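Local atomic coordinates of colicin-D (Escherichia coli, PDB entry 5ZNM), a protein that is a polypeptide toxin active against Escherichia coli and close relatives, inhibiting protein synthesis through its C-terminal tRNase domain. Residues 13-25 with 264-276. Sequence-based numbering, arbitrary orientation.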
loop_
_atom_site.group_PDB
_atom_site.type_symbol
_atom_site.label_atom_id
_atom_site.label_comp_id
_atom_site.label_asym_id
_atom_site.label_seq_id
_atom_site.Cartn_x
_atom_site.Cartn_y
_atom_site.Cartn_z
ATOM N N LYS A 13 2.759 -23.526 19.764
ATOM C CA LYS A 13 3.928 -23.434 20.638
ATOM C C LYS A 13 4.939 -22.440 20.085
ATOM O O LYS A 13 5.422 -21.566 20.813
ATOM C CB LYS A 13 4.576 -24.808 20.825
ATOM C CG LYS A 13 5.905 -24.750 21.598
ATOM C CD LYS A 13 6.435 -26.145 21.949
ATOM C CE LYS A 13 7.852 -26.050 22.507
ATOM N NZ LYS A 13 8.277 -27.273 23.234
ATOM N N ALA A 14 5.256 -22.541 18.783
ATOM C CA ALA A 14 6.232 -21.632 18.183
ATOM C C ALA A 14 5.764 -20.180 18.261
ATOM O O ALA A 14 6.560 -19.274 18.531
ATOM C CB ALA A 14 6.491 -22.031 16.722
ATOM N N LYS A 15 4.474 -19.940 18.015
ATOM C CA LYS A 15 3.937 -18.584 18.087
ATOM C C LYS A 15 4.015 -18.029 19.508
ATOM O O LYS A 15 4.408 -16.872 19.716
ATOM C CB LYS A 15 2.495 -18.581 17.580
ATOM C CG LYS A 15 1.736 -17.281 17.778
ATOM C CD LYS A 15 0.267 -17.534 17.487
ATOM C CE LYS A 15 -0.559 -16.275 17.488
ATOM N NZ LYS A 15 -2.017 -16.625 17.550
ATOM N N ALA A 16 3.637 -18.841 20.502
ATOM C CA ALA A 16 3.701 -18.387 21.885
ATOM C C ALA A 16 5.132 -18.062 22.297
ATOM O O ALA A 16 5.371 -17.073 23.000
ATOM C CB ALA A 16 3.111 -19.440 22.823
ATOM N N GLU A 17 6.099 -18.884 21.869
ATOM C CA GLU A 17 7.497 -18.635 22.221
ATOM C C GLU A 17 8.036 -17.373 21.548
ATOM O O GLU A 17 8.764 -16.592 22.177
ATOM C CB GLU A 17 8.353 -19.845 21.850
ATOM C CG GLU A 17 8.148 -21.015 22.786
ATOM C CD GLU A 17 8.980 -22.227 22.409
ATOM O OE1 GLU A 17 9.407 -22.330 21.240
ATOM O OE2 GLU A 17 9.201 -23.080 23.294
ATOM N N LEU A 18 7.715 -17.167 20.268
ATOM C CA LEU A 18 8.140 -15.941 19.583
ATOM C C LEU A 18 7.479 -14.721 20.193
ATOM O O LEU A 18 8.129 -13.688 20.411
ATOM C CB LEU A 18 7.801 -16.005 18.092
ATOM C CG LEU A 18 8.708 -16.826 17.192
ATOM C CD1 LEU A 18 8.043 -17.068 15.843
ATOM C CD2 LEU A 18 10.033 -16.112 17.012
ATOM N N PHE A 19 6.168 -14.810 20.430
ATOM C CA PHE A 19 5.452 -13.690 21.026
ATOM C C PHE A 19 6.017 -13.360 22.398
ATOM O O PHE A 19 6.143 -12.184 22.755
ATOM C CB PHE A 19 3.965 -13.996 21.148
ATOM C CG PHE A 19 3.166 -13.781 19.874
ATOM C CD1 PHE A 19 3.765 -13.816 18.617
ATOM C CD2 PHE A 19 1.796 -13.565 19.951
ATOM C CE1 PHE A 19 3.012 -13.627 17.476
ATOM C CE2 PHE A 19 1.031 -13.392 18.802
ATOM C CZ PHE A 19 1.643 -13.396 17.567
ATOM N N SER A 20 6.373 -14.384 23.177
ATOM C CA SER A 20 6.920 -14.138 24.511
ATOM C C SER A 20 8.214 -13.342 24.439
ATOM O O SER A 20 8.384 -12.350 25.157
ATOM C CB SER A 20 7.156 -15.457 25.252
ATOM O OG SER A 20 7.704 -15.174 26.527
ATOM N N LYS A 21 9.146 -13.763 23.580
ATOM C CA LYS A 21 10.406 -13.036 23.455
ATOM C C LYS A 21 10.197 -11.624 22.929
ATOM O O LYS A 21 10.951 -10.710 23.293
ATOM C CB LYS A 21 11.365 -13.781 22.535
ATOM C CG LYS A 21 11.759 -15.158 23.020
ATOM C CD LYS A 21 12.772 -15.756 22.061
ATOM C CE LYS A 21 12.370 -17.156 21.623
ATOM N NZ LYS A 21 13.484 -17.858 20.919
ATOM N N ALA A 22 9.200 -11.435 22.072
ATOM C CA ALA A 22 8.954 -10.156 21.419
ATOM C C ALA A 22 8.069 -9.231 22.239
ATOM O O ALA A 22 7.861 -8.086 21.829
ATOM C CB ALA A 22 8.309 -10.384 20.038
ATOM N N GLY A 23 7.529 -9.698 23.366
ATOM C CA GLY A 23 6.601 -8.886 24.137
ATOM C C GLY A 23 5.252 -8.697 23.475
ATOM O O GLY A 23 4.583 -7.687 23.715
ATOM N N VAL A 24 4.815 -9.659 22.665
ATOM C CA VAL A 24 3.620 -9.511 21.846
ATOM C C VAL A 24 2.479 -10.345 22.419
ATOM O O VAL A 24 2.677 -11.490 22.853
ATOM C CB VAL A 24 3.926 -9.903 20.391
ATOM C CG1 VAL A 24 2.639 -9.972 19.568
ATOM C CG2 VAL A 24 4.924 -8.911 19.777
ATOM N N ASN A 25 1.283 -9.762 22.431
ATOM C CA ASN A 25 0.052 -10.483 22.714
ATOM C C ASN A 25 -0.783 -10.542 21.451
ATOM O O ASN A 25 -0.853 -9.563 20.704
ATOM C CB ASN A 25 -0.774 -9.802 23.810
ATOM C CG ASN A 25 -0.131 -9.899 25.166
ATOM O OD1 ASN A 25 -0.170 -10.954 25.792
ATOM N ND2 ASN A 25 0.452 -8.789 25.645
ATOM N N TYR A 264 9.627 -1.689 18.235
ATOM C CA TYR A 264 8.724 -2.618 18.909
ATOM C C TYR A 264 8.379 -3.744 17.937
ATOM O O TYR A 264 8.650 -3.664 16.732
ATOM C CB TYR A 264 7.462 -1.916 19.433
ATOM C CG TYR A 264 6.358 -1.742 18.421
ATOM C CD1 TYR A 264 6.518 -0.911 17.310
ATOM C CD2 TYR A 264 5.159 -2.414 18.564
ATOM C CE1 TYR A 264 5.503 -0.756 16.377
ATOM C CE2 TYR A 264 4.145 -2.274 17.633
ATOM C CZ TYR A 264 4.314 -1.446 16.548
ATOM O OH TYR A 264 3.288 -1.324 15.629
ATOM N N TRP A 265 7.787 -4.812 18.475
ATOM C CA TRP A 265 7.412 -5.982 17.683
ATOM C C TRP A 265 5.898 -6.054 17.511
ATOM O O TRP A 265 5.158 -5.751 18.449
ATOM C CB TRP A 265 7.888 -7.269 18.357
ATOM C CG TRP A 265 9.353 -7.398 18.445
ATOM C CD1 TRP A 265 10.155 -6.964 19.465
ATOM C CD2 TRP A 265 10.213 -8.006 17.482
ATOM N NE1 TRP A 265 11.462 -7.266 19.192
ATOM C CE2 TRP A 265 11.528 -7.909 17.982
ATOM C CE3 TRP A 265 9.999 -8.630 16.243
ATOM C CZ2 TRP A 265 12.627 -8.405 17.292
ATOM C CZ3 TRP A 265 11.093 -9.128 15.555
ATOM C CH2 TRP A 265 12.396 -9.009 16.084
ATOM N N ARG A 266 5.443 -6.458 16.328
ATOM C CA ARG A 266 4.048 -6.764 16.045
ATOM C C ARG A 266 3.972 -8.107 15.340
ATOM O O ARG A 266 4.976 -8.589 14.801
ATOM C CB ARG A 266 3.358 -5.697 15.172
ATOM C CG ARG A 266 3.972 -5.506 13.780
ATOM C CD ARG A 266 3.288 -4.333 13.011
ATOM N NE ARG A 266 4.028 -3.988 11.803
ATOM C CZ ARG A 266 4.068 -2.770 11.264
ATOM N NH1 ARG A 266 3.398 -1.769 11.819
ATOM N NH2 ARG A 266 4.797 -2.551 10.177
ATOM N N PRO A 267 2.802 -8.747 15.337
ATOM C CA PRO A 267 2.674 -10.004 14.591
ATOM C C PRO A 267 2.965 -9.789 13.114
ATOM O O PRO A 267 2.756 -8.700 12.561
ATOM C CB PRO A 267 1.217 -10.423 14.828
ATOM C CG PRO A 267 0.824 -9.767 16.125
ATOM C CD PRO A 267 1.574 -8.427 16.089
ATOM N N ASP A 268 3.485 -10.837 12.474
ATOM C CA ASP A 268 3.713 -10.761 11.041
ATOM C C ASP A 268 2.396 -10.934 10.282
ATOM O O ASP A 268 1.313 -11.070 10.866
ATOM C CB ASP A 268 4.776 -11.773 10.605
ATOM C CG ASP A 268 4.382 -13.229 10.879
ATOM O OD1 ASP A 268 3.219 -13.507 11.227
ATOM O OD2 ASP A 268 5.265 -14.097 10.740
ATOM N N ALA A 269 2.486 -10.874 8.950
ATOM C CA ALA A 269 1.277 -10.896 8.124
ATOM C C ALA A 269 0.473 -12.181 8.331
ATOM O O ALA A 269 -0.765 -12.150 8.366
ATOM C CB ALA A 269 1.653 -10.710 6.647
ATOM N N ALA A 270 1.159 -13.322 8.461
ATOM C CA ALA A 270 0.493 -14.591 8.727
ATOM C C ALA A 270 -0.133 -14.629 10.113
ATOM O O ALA A 270 -1.050 -15.424 10.342
ATOM C CB ALA A 270 1.489 -15.746 8.584
ATOM N N GLY A 271 0.343 -13.791 11.031
ATOM C CA GLY A 271 -0.154 -13.743 12.387
ATOM C C GLY A 271 0.454 -14.764 13.318
ATOM O O GLY A 271 0.093 -14.785 14.502
ATOM N N THR A 272 1.373 -15.603 12.829
ATOM C CA THR A 272 1.967 -16.676 13.618
ATOM C C THR A 272 3.421 -16.418 13.970
ATOM O O THR A 272 4.015 -17.203 14.718
ATOM C CB THR A 272 1.853 -18.008 12.858
ATOM O OG1 THR A 272 2.443 -17.864 11.556
ATOM C CG2 THR A 272 0.387 -18.393 12.720
ATOM N N GLY A 273 4.011 -15.354 13.436
ATOM C CA GLY A 273 5.365 -14.952 13.757
ATOM C C GLY A 273 5.396 -13.464 14.072
ATOM O O GLY A 273 4.343 -12.875 14.333
ATOM N N VAL A 274 6.576 -12.840 14.058
ATOM C CA VAL A 274 6.718 -11.456 14.507
ATOM C C VAL A 274 7.605 -10.671 13.550
ATOM O O VAL A 274 8.414 -11.231 12.804
ATOM C CB VAL A 274 7.292 -11.349 15.949
ATOM C CG1 VAL A 274 6.369 -12.027 16.954
ATOM C CG2 VAL A 274 8.679 -11.947 16.027
ATOM N N GLU A 275 7.448 -9.343 13.588
ATOM C CA GLU A 275 8.280 -8.453 12.790
ATOM C C GLU A 275 8.597 -7.203 13.589
ATOM O O GLU A 275 7.742 -6.685 14.315
ATOM C CB GLU A 275 7.608 -8.055 11.460
ATOM C CG GLU A 275 6.245 -7.447 11.599
ATOM C CD GLU A 275 5.693 -6.937 10.268
ATOM O OE1 GLU A 275 5.884 -7.606 9.221
ATOM O OE2 GLU A 275 5.057 -5.870 10.277
ATOM N N ALA A 276 9.835 -6.736 13.464
ATOM C CA ALA A 276 10.285 -5.553 14.186
ATOM C C ALA A 276 9.934 -4.296 13.394
ATOM O O ALA A 276 10.075 -4.258 12.168
ATOM C CB ALA A 276 11.795 -5.612 14.428
HETATM O O HOH W 1 7.680 -5.162 21.465
#
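With chi1 at -81°, Phe-19 holds its CG anti to the carbonyl carbon and brings the end of its ring up to the hairpin of residues 264-276, where Val-274 CG1, itself anti to its carbonyl carbon (chi1 -61°), meets Phe-19 CD1 at 3.6 Å. At the ring's edge, near its plane, Phe-19 CE1 lies 3.5 Å from Gly-273 O. Phe-19 CZ reaches Pro-267 CG, the two side chains crossing at about a right angle. Both faces are filled from the ring's own segment, by Lys-15 CG over one and Val-24 CG1 over the other, which clamps the phenyl group. The extended Lys-15 chain runs along the backbone from Thr-272 O to Gly-271 O, its CE 3.4 Å from the latter, while Lys-15 NZ is hydrogen-bonded to Gln-26 OE1.

At the helix end, Ala-22 CB sits over one face of the Trp-265 indole in a CH-pi contact, 4.0 Å from the centroid of the five-membered ring; Ala-276 CB lies against the opposite face. A water donates to Ala-22 O and accepts from Trp-265 N, each 3.0 Å from its oxygen. A Schellman motif at Gly-23 then turns the chain so that Val-24 CG2 packs 3.7 Å from Trp-265 CB, and its CG1 touches Pro-267.

No direct hydrogen bond joins the segments, so apolar packing and the water link them. Gly-224 of the second subunit packs on Leu-18, and His-226 and Gln-227 of that subunit hydrogen-bond to Asp-268 OD2 and Thr-272 O. The C-terminal end of helix 3-22 thus lies against antiparallel strands 262-267 and 274-281 and the turn between them, 262-267 being an outermost strand of a five-stranded sheet of the central domain.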